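Local coordinates for protein carboxylesterase (Ferroplasma acidiphilum, PDB 3WJ2) that probably hydrolyses carboxylic esters as an alpha/beta-hydrolase-fold carboxylesterase from an acid-loving archaeon, crystallised here in a form lacking iron, at residues 14-17 and 18-21; 32-35 and 36-40; 119-122 and 123-127; 207-210 and 211-215. All blocks are in the same frame, centred on the assembly; numbering follows the deposited sequence.

How the contacts relate
All four are local: contacts 1, 2 and 4 lie within helices 12-20, 29-43 and 207-217, contact 3 in the turn leading into helix 125-139. Contacts 1 and 3 are surface contacts without buried touching residues; contacts 2 and 4 are partly buried. Contact 1 is mainly backbone bonding plus a serine hydroxyl to the carbonyl three residues back; in contact 2 a serine hydroxyl and its own amide share the carbonyl four residues back, beside a leucine pair. Contact 4 is sulfur and aromatic, contact 3 polar and watered. Contact 2 touches two others: R33 NH2 forms a salt bridge with E120 OE2 of contact 3, and L32 packs against Y212 and M209 of contact 4. Contact 1 touches none.

Contact 1. Residues 14-17 and 18-21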
# COMPACT_ATOMS: atom_id res chain seq x y z
N LEU B 14 -4.84 -24.30 -5.83
CA LEU B 14 -4.61 -24.40 -4.35
C LEU B 14 -5.60 -23.57 -3.57
O LEU B 14 -6.05 -23.99 -2.48
CB LEU B 14 -3.12 -23.97 -3.98
CG LEU B 14 -2.11 -25.04 -4.18
CD1 LEU B 14 -0.65 -24.36 -4.11
CD2 LEU B 14 -2.26 -26.16 -3.09
N ILE B 15 -5.93 -22.37 -4.05
CA ILE B 15 -6.90 -21.54 -3.44
C ILE B 15 -8.28 -22.23 -3.40
O ILE B 15 -8.93 -22.28 -2.37
CB ILE B 15 -6.93 -20.15 -4.12
CG1 ILE B 15 -5.54 -19.50 -3.92
CG2 ILE B 15 -8.10 -19.35 -3.62
CD1 ILE B 15 -5.48 -18.00 -4.55
N GLU B 16 -8.61 -22.83 -4.53
CA GLU B 16 -9.92 -23.58 -4.61
C GLU B 16 -9.93 -24.77 -3.68
O GLU B 16 -10.93 -25.04 -3.03
CB GLU B 16 -10.16 -24.05 -6.04
CG GLU B 16 -10.48 -22.92 -7.07
CD GLU B 16 -11.86 -22.26 -6.92
OE1 GLU B 16 -12.73 -22.71 -6.13
OE2 GLU B 16 -12.07 -21.27 -7.64
N LEU B 17 -8.83 -25.49 -3.59
CA LEU B 17 -8.73 -26.69 -2.75
C LEU B 17 -8.79 -26.32 -1.29
O LEU B 17 -9.49 -26.97 -0.45
CB LEU B 17 -7.37 -27.38 -2.99
CG LEU B 17 -7.03 -28.61 -2.13
CD1 LEU B 17 -7.93 -29.85 -2.50
CD2 LEU B 17 -5.50 -28.91 -2.29
N SER B 18 -8.08 -25.23 -0.93
CA SER B 18 -8.20 -24.68 0.39
C SER B 18 -9.65 -24.29 0.77
O SER B 18 -10.11 -24.59 1.90
CB SER B 18 -7.25 -23.48 0.56
OG SER B 18 -7.70 -22.88 1.73
N LYS B 19 -10.37 -23.63 -0.15
CA LYS B 19 -11.78 -23.31 0.06
C LYS B 19 -12.64 -24.61 0.27
O LYS B 19 -13.53 -24.67 1.14
CB LYS B 19 -12.22 -22.51 -1.18
CG LYS B 19 -13.72 -22.18 -1.28
CD LYS B 19 -14.07 -21.61 -2.72
CE LYS B 19 -15.43 -20.85 -2.71
NZ LYS B 19 -16.62 -21.72 -2.42
N SER B 20 -12.30 -25.62 -0.50
CA SER B 20 -13.15 -26.84 -0.45
C SER B 20 -13.02 -27.57 0.90
O SER B 20 -13.92 -28.38 1.29
CB SER B 20 -12.84 -27.71 -1.63
OG SER B 20 -11.67 -28.40 -1.45
N ALA B 21 -11.93 -27.35 1.63
CA ALA B 21 -11.76 -28.07 2.88
C ALA B 21 -12.54 -27.46 4.02
O ALA B 21 -12.68 -28.10 5.04
CB ALA B 21 -10.20 -28.23 3.25
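S18, K19 and S20 each give their amide to the carbonyl four residues back, so the polar backbone of helix 12-20 carries most of this contact. S18 N reaches L14 O at 2.8 Å with a nearly straight N-H, and K19 N meets I15 O at 3.0 Å. The S20 N bond to E16 O, 2.9 Å, is more bent at 142°. The last of the series, A21 N to L17 O, is weak at 3.2 Å.

One side-chain hydrogen bond adds to these. S20 OG donates to L17 O at 2.8 Å, coming from well off the C=O direction (117°); its chi1 of 77° sets OG between the backbone N and the carbonyl carbon, turned back toward the preceding turn. L17 CD1 lies loosely beside the same hydroxyl, 4.1 Å from S20 OG.

Among the charged chains, E16 and K19 run alongside each other in the same direction. The carboxylate oxygen E16 OE1 meets the aliphatic part of the lysine, 3.8 Å from K19 CD, while OE1 and K19 NZ stay 5.5 Å apart. S18 turns its hydroxyl away to Y203 O, tying the helix to a loop, and I15 packs on V7 and V204.

With the ammonium and carboxylate not in contact, any attraction between E16 and K19 is probably modest, and ordered hydrogen bonding rather than apolar burial holds this surface turn together.

Contact 2. Residues 32-35 and 36-40; sequences LRNF and LDESS
F35 lies along the next turn of its helix, against S39 and L36. From CB, 3.1 Å from L36 N, the chain leaves with CG anti to the backbone N (chi1 177°). CD1 lies near the S39 hydroxyl, CG more loosely, and CE1 approaches it most closely, 3.5 Å from S39 OG, which stands over one face of the ring, displaced toward the rim. On the other branch F35 CD2 packs on the CD2 methyl of L36 at 3.8 Å, and CE2 touches that methyl more loosely. At the tip, CZ again faces S39 OG.

The hydroxyl over the ring is engaged with backbone: S39 OG donates to F35 O at 2.8 Å, and S39 N reaches the same oxygen at 3.0 Å from the opposite face of the carbonyl plane. Thus F35 O is gripped by two donors of one residue, a serine hydroxyl bonded back to the carbonyl four residues earlier, beside the normal bond of helix 29-43, an N-terminal helix that borders the loop holding L88 and G90. L36 also leans back a full turn, its CD1 3.7 Å from L32 CG, in an apolar pair.

The opposite-charge pair R33 and D37 runs side by side, yet R33 CG, rather than the guanidinium, meets D37 OD2 (3.5 Å). Their polar ends go elsewhere: R33 NE to L88 O and NH2 to E120, D37 OD1 to G90 N. N34 and E38 are joined by a water that accepts from N34 ND2 at 2.6 Å and donates to E38 OE2.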
# COMPACT_ATOMS: atom_id res chain seq x y z
N LEU B 32 -6.10 -33.04 12.33
CA LEU B 32 -5.73 -32.09 11.31
C LEU B 32 -4.33 -32.36 10.76
O LEU B 32 -4.11 -32.25 9.59
CB LEU B 32 -5.81 -30.67 11.87
CG LEU B 32 -5.38 -29.54 10.98
CD1 LEU B 32 -6.41 -29.38 9.81
CD2 LEU B 32 -5.37 -28.32 11.82
N ARG B 33 -3.41 -32.73 11.62
CA ARG B 33 -2.05 -33.07 11.22
C ARG B 33 -2.07 -34.23 10.25
O ARG B 33 -1.44 -34.21 9.23
CB ARG B 33 -1.25 -33.45 12.47
CG ARG B 33 0.22 -33.95 12.20
CD ARG B 33 0.91 -34.37 13.46
NE ARG B 33 1.04 -33.20 14.34
CZ ARG B 33 0.60 -33.13 15.58
NH1 ARG B 33 -0.00 -34.20 16.19
NH2 ARG B 33 0.73 -32.00 16.29
N ASN B 34 -2.81 -35.29 10.62
CA ASN B 34 -2.95 -36.41 9.72
C ASN B 34 -3.53 -35.98 8.35
O ASN B 34 -3.00 -36.35 7.31
CB ASN B 34 -3.89 -37.42 10.39
CG ASN B 34 -4.48 -38.41 9.39
OD1 ASN B 34 -5.61 -38.24 8.83
ND2 ASN B 34 -3.69 -39.38 9.08
N PHE B 35 -4.60 -35.19 8.37
CA PHE B 35 -5.18 -34.75 7.14
C PHE B 35 -4.20 -33.98 6.29
O PHE B 35 -4.03 -34.24 5.14
CB PHE B 35 -6.43 -33.90 7.41
CG PHE B 35 -7.03 -33.34 6.15
CD1 PHE B 35 -7.70 -34.20 5.23
CD2 PHE B 35 -6.98 -31.98 5.88
CE1 PHE B 35 -8.26 -33.69 4.08
CE2 PHE B 35 -7.54 -31.46 4.70
CZ PHE B 35 -8.20 -32.31 3.82
N LEU B 36 -3.53 -33.00 6.89
CA LEU B 36 -2.71 -32.17 6.08
C LEU B 36 -1.42 -32.90 5.63
O LEU B 36 -1.00 -32.72 4.45
CB LEU B 36 -2.40 -30.87 6.85
CG LEU B 36 -3.62 -29.98 7.16
CD1 LEU B 36 -3.12 -28.82 8.14
CD2 LEU B 36 -4.16 -29.39 5.84
N ASP B 37 -0.83 -33.75 6.50
CA ASP B 37 0.41 -34.38 6.08
C ASP B 37 0.11 -35.46 5.01
O ASP B 37 0.85 -35.57 4.04
CB ASP B 37 1.16 -35.06 7.22
CG ASP B 37 1.77 -34.06 8.24
OD1 ASP B 37 1.84 -32.88 7.86
OD2 ASP B 37 2.10 -34.57 9.36
N GLU B 38 -0.96 -36.24 5.25
CA GLU B 38 -1.27 -37.33 4.30
C GLU B 38 -1.79 -36.79 2.97
O GLU B 38 -1.41 -37.30 1.91
CB GLU B 38 -2.18 -38.39 4.91
CG GLU B 38 -1.65 -39.10 6.18
CD GLU B 38 -0.36 -39.98 5.99
OE1 GLU B 38 0.02 -40.27 4.82
OE2 GLU B 38 0.30 -40.33 7.01
N SER B 39 -2.60 -35.74 3.02
CA SER B 39 -3.03 -35.01 1.82
C SER B 39 -1.83 -34.60 0.97
O SER B 39 -1.83 -34.79 -0.27
CB SER B 39 -3.86 -33.75 2.16
OG SER B 39 -5.15 -34.17 2.55
N SER B 40 -0.82 -34.03 1.63
CA SER B 40 0.40 -33.62 0.95
C SER B 40 1.17 -34.79 0.31
O SER B 40 1.58 -34.70 -0.86
CB SER B 40 1.28 -32.76 1.92
OG SER B 40 2.57 -32.70 1.36
O HOH W 1 -1.21 -39.92 9.74

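Contact 3. Residues 119-122 and 123-127; sequences PEHK and FPDAF
D125 and K122 make the tight part of this contact. D125 N donates to K122 O at 2.8 Å, an almost straight bond (169°) that closes the turn just ahead of helix 125-139, with P124 at the N-cap position. The carboxylate then folds back over the turn: chi1 of -67° places CG beside the backbone N, bringing D125 CG to 3.4 Å from K122 O. Its OD2 packs against H121 CB at 3.3 Å and sits at the edge of the imidazole, in the ring plane, 3.6 Å from ND1. The two side chains cross at about a right angle, their flat groups 51° apart. F123 and P124 pack locally as well, P124 CB lying 3.8 Å above the F123 ring, over its centre; a cis peptide bond precedes the proline.

The looser side is bridged by water. One molecule donates to D125 OD2 at 2.7 Å and accepts from K122 N at 3.0 Å, linking the carboxylate to the loop backbone. Another accepts from A126 N, in the first turn of the helix, and lies 2.6 Å from H121 O. D125 OD1 also has a long, weak ion pair with R116.

K122, extended as far as CE and bent at its last torsion, sends NZ to M216 O of helix 207-217 and S218 O just after it, while F123 meets the F229 ring edge-to-face. Following strand 109-113, the loop thus enters helix 125-139 against helix 207-217, and A126 and F127 pack on helix 157-172, among the helices flanking the central sheet.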
# COMPACT_ATOMS: atom_id res chain seq x y z
N PRO B 119 -0.01 -29.19 19.63
CA PRO B 119 0.00 -28.76 21.04
C PRO B 119 0.58 -29.79 21.98
O PRO B 119 0.69 -29.47 23.19
CB PRO B 119 -1.53 -28.60 21.35
CG PRO B 119 -2.11 -29.70 20.47
CD PRO B 119 -1.33 -29.68 19.20
N GLU B 120 0.98 -30.96 21.45
CA GLU B 120 1.54 -31.94 22.35
C GLU B 120 2.79 -31.39 23.00
O GLU B 120 3.08 -31.70 24.16
CB GLU B 120 1.78 -33.28 21.66
CG GLU B 120 0.52 -33.95 21.09
CD GLU B 120 0.15 -33.53 19.64
OE1 GLU B 120 -0.67 -34.25 19.02
OE2 GLU B 120 0.70 -32.54 19.11
N HIS B 121 3.51 -30.57 22.24
CA HIS B 121 4.76 -29.98 22.69
C HIS B 121 4.64 -28.47 22.40
O HIS B 121 4.73 -28.04 21.22
CB HIS B 121 5.99 -30.57 22.00
CG HIS B 121 6.11 -32.04 22.17
ND1 HIS B 121 6.66 -32.62 23.29
CD2 HIS B 121 5.72 -33.04 21.35
CE1 HIS B 121 6.56 -33.94 23.16
NE2 HIS B 121 5.99 -34.21 22.01
N LYS B 122 4.39 -27.72 23.43
CA LYS B 122 4.19 -26.28 23.28
C LYS B 122 5.50 -25.52 23.35
O LYS B 122 6.57 -26.07 23.78
CB LYS B 122 3.21 -25.80 24.37
CG LYS B 122 1.78 -26.18 23.92
CD LYS B 122 0.78 -25.81 24.94
CE LYS B 122 -0.58 -26.10 24.47
NZ LYS B 122 -1.22 -25.08 23.58
N PHE B 123 5.44 -24.24 22.96
CA PHE B 123 6.60 -23.37 23.17
C PHE B 123 7.04 -23.47 24.60
O PHE B 123 6.19 -23.47 25.55
CB PHE B 123 6.20 -21.91 22.86
CG PHE B 123 7.30 -20.92 23.09
CD1 PHE B 123 8.32 -20.77 22.17
CD2 PHE B 123 7.38 -20.24 24.33
CE1 PHE B 123 9.37 -19.89 22.33
CE2 PHE B 123 8.47 -19.30 24.54
CZ PHE B 123 9.46 -19.12 23.60
N PRO B 124 8.34 -23.63 24.85
CA PRO B 124 9.48 -23.42 23.94
C PRO B 124 10.06 -24.71 23.35
O PRO B 124 11.20 -24.63 22.92
CB PRO B 124 10.53 -22.76 24.86
CG PRO B 124 10.42 -23.58 26.18
CD PRO B 124 8.82 -23.65 26.28
N ASP B 125 9.30 -25.82 23.28
CA ASP B 125 9.95 -27.06 22.83
C ASP B 125 10.55 -26.94 21.38
O ASP B 125 11.69 -27.29 21.19
CB ASP B 125 8.98 -28.29 22.91
CG ASP B 125 8.62 -28.65 24.39
OD1 ASP B 125 9.25 -28.07 25.33
OD2 ASP B 125 7.71 -29.49 24.61
N ALA B 126 9.76 -26.49 20.39
CA ALA B 126 10.33 -26.48 18.99
C ALA B 126 11.50 -25.52 18.98
O ALA B 126 12.47 -25.75 18.25
CB ALA B 126 9.25 -25.99 18.03
N PHE B 127 11.30 -24.39 19.66
CA PHE B 127 12.41 -23.42 19.66
C PHE B 127 13.69 -24.04 20.25
O PHE B 127 14.79 -23.86 19.71
CB PHE B 127 11.96 -22.17 20.49
CG PHE B 127 13.10 -21.27 20.78
CD1 PHE B 127 13.71 -20.48 19.81
CD2 PHE B 127 13.69 -21.36 22.07
CE1 PHE B 127 14.85 -19.71 20.12
CE2 PHE B 127 14.85 -20.60 22.37
CZ PHE B 127 15.44 -19.78 21.39
O HOH W 2 6.84 -27.10 20.12
O HOH W 3 5.55 -28.74 25.99

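Contact 4. Residues 207-210 and 211-215; sequences GKMI and RYFGN
Four successive i to i+4 bonds, from R211 N to G207 O through G214 N to I210 O, make 207-215 a regular helix, the straightest being F213 N to M209 O (2.8 Å, 174°). M209 carries most of the side-chain contact. Bent at chi2 (-55°) and again at chi3, it curls its thioether toward the following turn, where CE rests over one face of the F213 ring, 3.4 Å from F213 CZ. The same methyl reaches Y212 CD2 at 3.7 Å, while SD stands obliquely to that ring, 4.7 Å from the Y212 centroid. These are Met-aromatic contacts, with the sulfur farther from F213, above its face. In the alpha/beta-hydrolase fold of this chain, helix 207-217 lies outside the central sheet, and F213 comes near, without touching, the probable nucleophile elbow. Y212 runs alongside M209 and has F213 CD1 at its ring edge; its OH binds I27 O, and its side chain packs on P29 of helix 29-43. R211 stretches along the helix toward its start, G207 O lying over one face of the guanidinium, 3.7 Å from R211 NH1. K208 NZ pairs with D23 in a salt bridge.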
# COMPACT_ATOMS: atom_id res chain seq x y z
N GLY B 207 -6.86 -15.81 8.65
CA GLY B 207 -6.77 -15.21 10.00
C GLY B 207 -7.12 -16.15 11.14
O GLY B 207 -6.40 -16.27 12.16
N LYS B 208 -8.20 -16.88 10.95
CA LYS B 208 -8.67 -17.87 11.93
C LYS B 208 -7.65 -18.97 12.10
O LYS B 208 -7.39 -19.35 13.23
CB LYS B 208 -9.99 -18.49 11.53
CG LYS B 208 -11.13 -17.49 11.74
CD LYS B 208 -12.39 -18.08 11.12
CE LYS B 208 -12.98 -19.04 12.13
NZ LYS B 208 -14.34 -19.44 11.69
N MET B 209 -7.06 -19.42 11.00
CA MET B 209 -6.01 -20.47 11.19
C MET B 209 -4.75 -19.94 11.86
O MET B 209 -4.10 -20.67 12.65
CB MET B 209 -5.67 -21.13 9.85
CG MET B 209 -6.79 -22.09 9.50
SD MET B 209 -7.14 -23.36 10.84
CE MET B 209 -5.53 -24.20 10.88
N ILE B 210 -4.33 -18.69 11.52
CA ILE B 210 -3.16 -18.12 12.17
C ILE B 210 -3.40 -18.14 13.68
O ILE B 210 -2.51 -18.48 14.45
CB ILE B 210 -2.87 -16.70 11.65
CG1 ILE B 210 -2.34 -16.79 10.24
CG2 ILE B 210 -1.80 -15.99 12.54
CD1 ILE B 210 -2.29 -15.35 9.46
N ARG B 211 -4.61 -17.75 14.08
CA ARG B 211 -4.93 -17.79 15.54
C ARG B 211 -4.91 -19.17 16.14
O ARG B 211 -4.40 -19.36 17.26
CB ARG B 211 -6.24 -17.03 15.88
CG ARG B 211 -5.97 -15.50 15.54
CD ARG B 211 -7.08 -14.51 16.07
NE ARG B 211 -7.18 -13.24 15.30
CZ ARG B 211 -8.03 -13.06 14.28
NH1 ARG B 211 -8.83 -14.05 13.90
NH2 ARG B 211 -8.11 -11.89 13.63
N TYR B 212 -5.45 -20.13 15.40
CA TYR B 212 -5.54 -21.52 15.83
C TYR B 212 -4.11 -22.01 16.04
O TYR B 212 -3.82 -22.53 17.12
CB TYR B 212 -6.27 -22.37 14.75
CG TYR B 212 -6.29 -23.90 14.92
CD1 TYR B 212 -7.42 -24.54 15.38
CD2 TYR B 212 -5.19 -24.68 14.58
CE1 TYR B 212 -7.50 -25.92 15.47
CE2 TYR B 212 -5.20 -26.04 14.79
CZ TYR B 212 -6.37 -26.67 15.21
OH TYR B 212 -6.42 -28.03 15.26
N PHE B 213 -3.22 -21.79 15.08
CA PHE B 213 -1.81 -22.23 15.27
C PHE B 213 -1.17 -21.54 16.45
O PHE B 213 -0.40 -22.20 17.18
CB PHE B 213 -0.99 -21.98 14.02
CG PHE B 213 -1.39 -22.87 12.85
CD1 PHE B 213 -1.57 -24.21 13.05
CD2 PHE B 213 -1.58 -22.33 11.55
CE1 PHE B 213 -1.97 -25.11 12.00
CE2 PHE B 213 -1.96 -23.21 10.49
CZ PHE B 213 -2.16 -24.58 10.74
N GLY B 214 -1.38 -20.23 16.61
CA GLY B 214 -0.68 -19.55 17.69
C GLY B 214 -1.21 -20.03 18.99
O GLY B 214 -0.47 -20.16 19.95
N ASN B 215 -2.51 -20.28 19.10
CA ASN B 215 -3.02 -20.78 20.36
C ASN B 215 -2.53 -22.21 20.62
O ASN B 215 -2.37 -22.56 21.80
CB ASN B 215 -4.55 -20.75 20.38
CG ASN B 215 -5.13 -19.32 20.54
OD1 ASN B 215 -4.44 -18.37 20.92
ND2 ASN B 215 -6.40 -19.18 20.18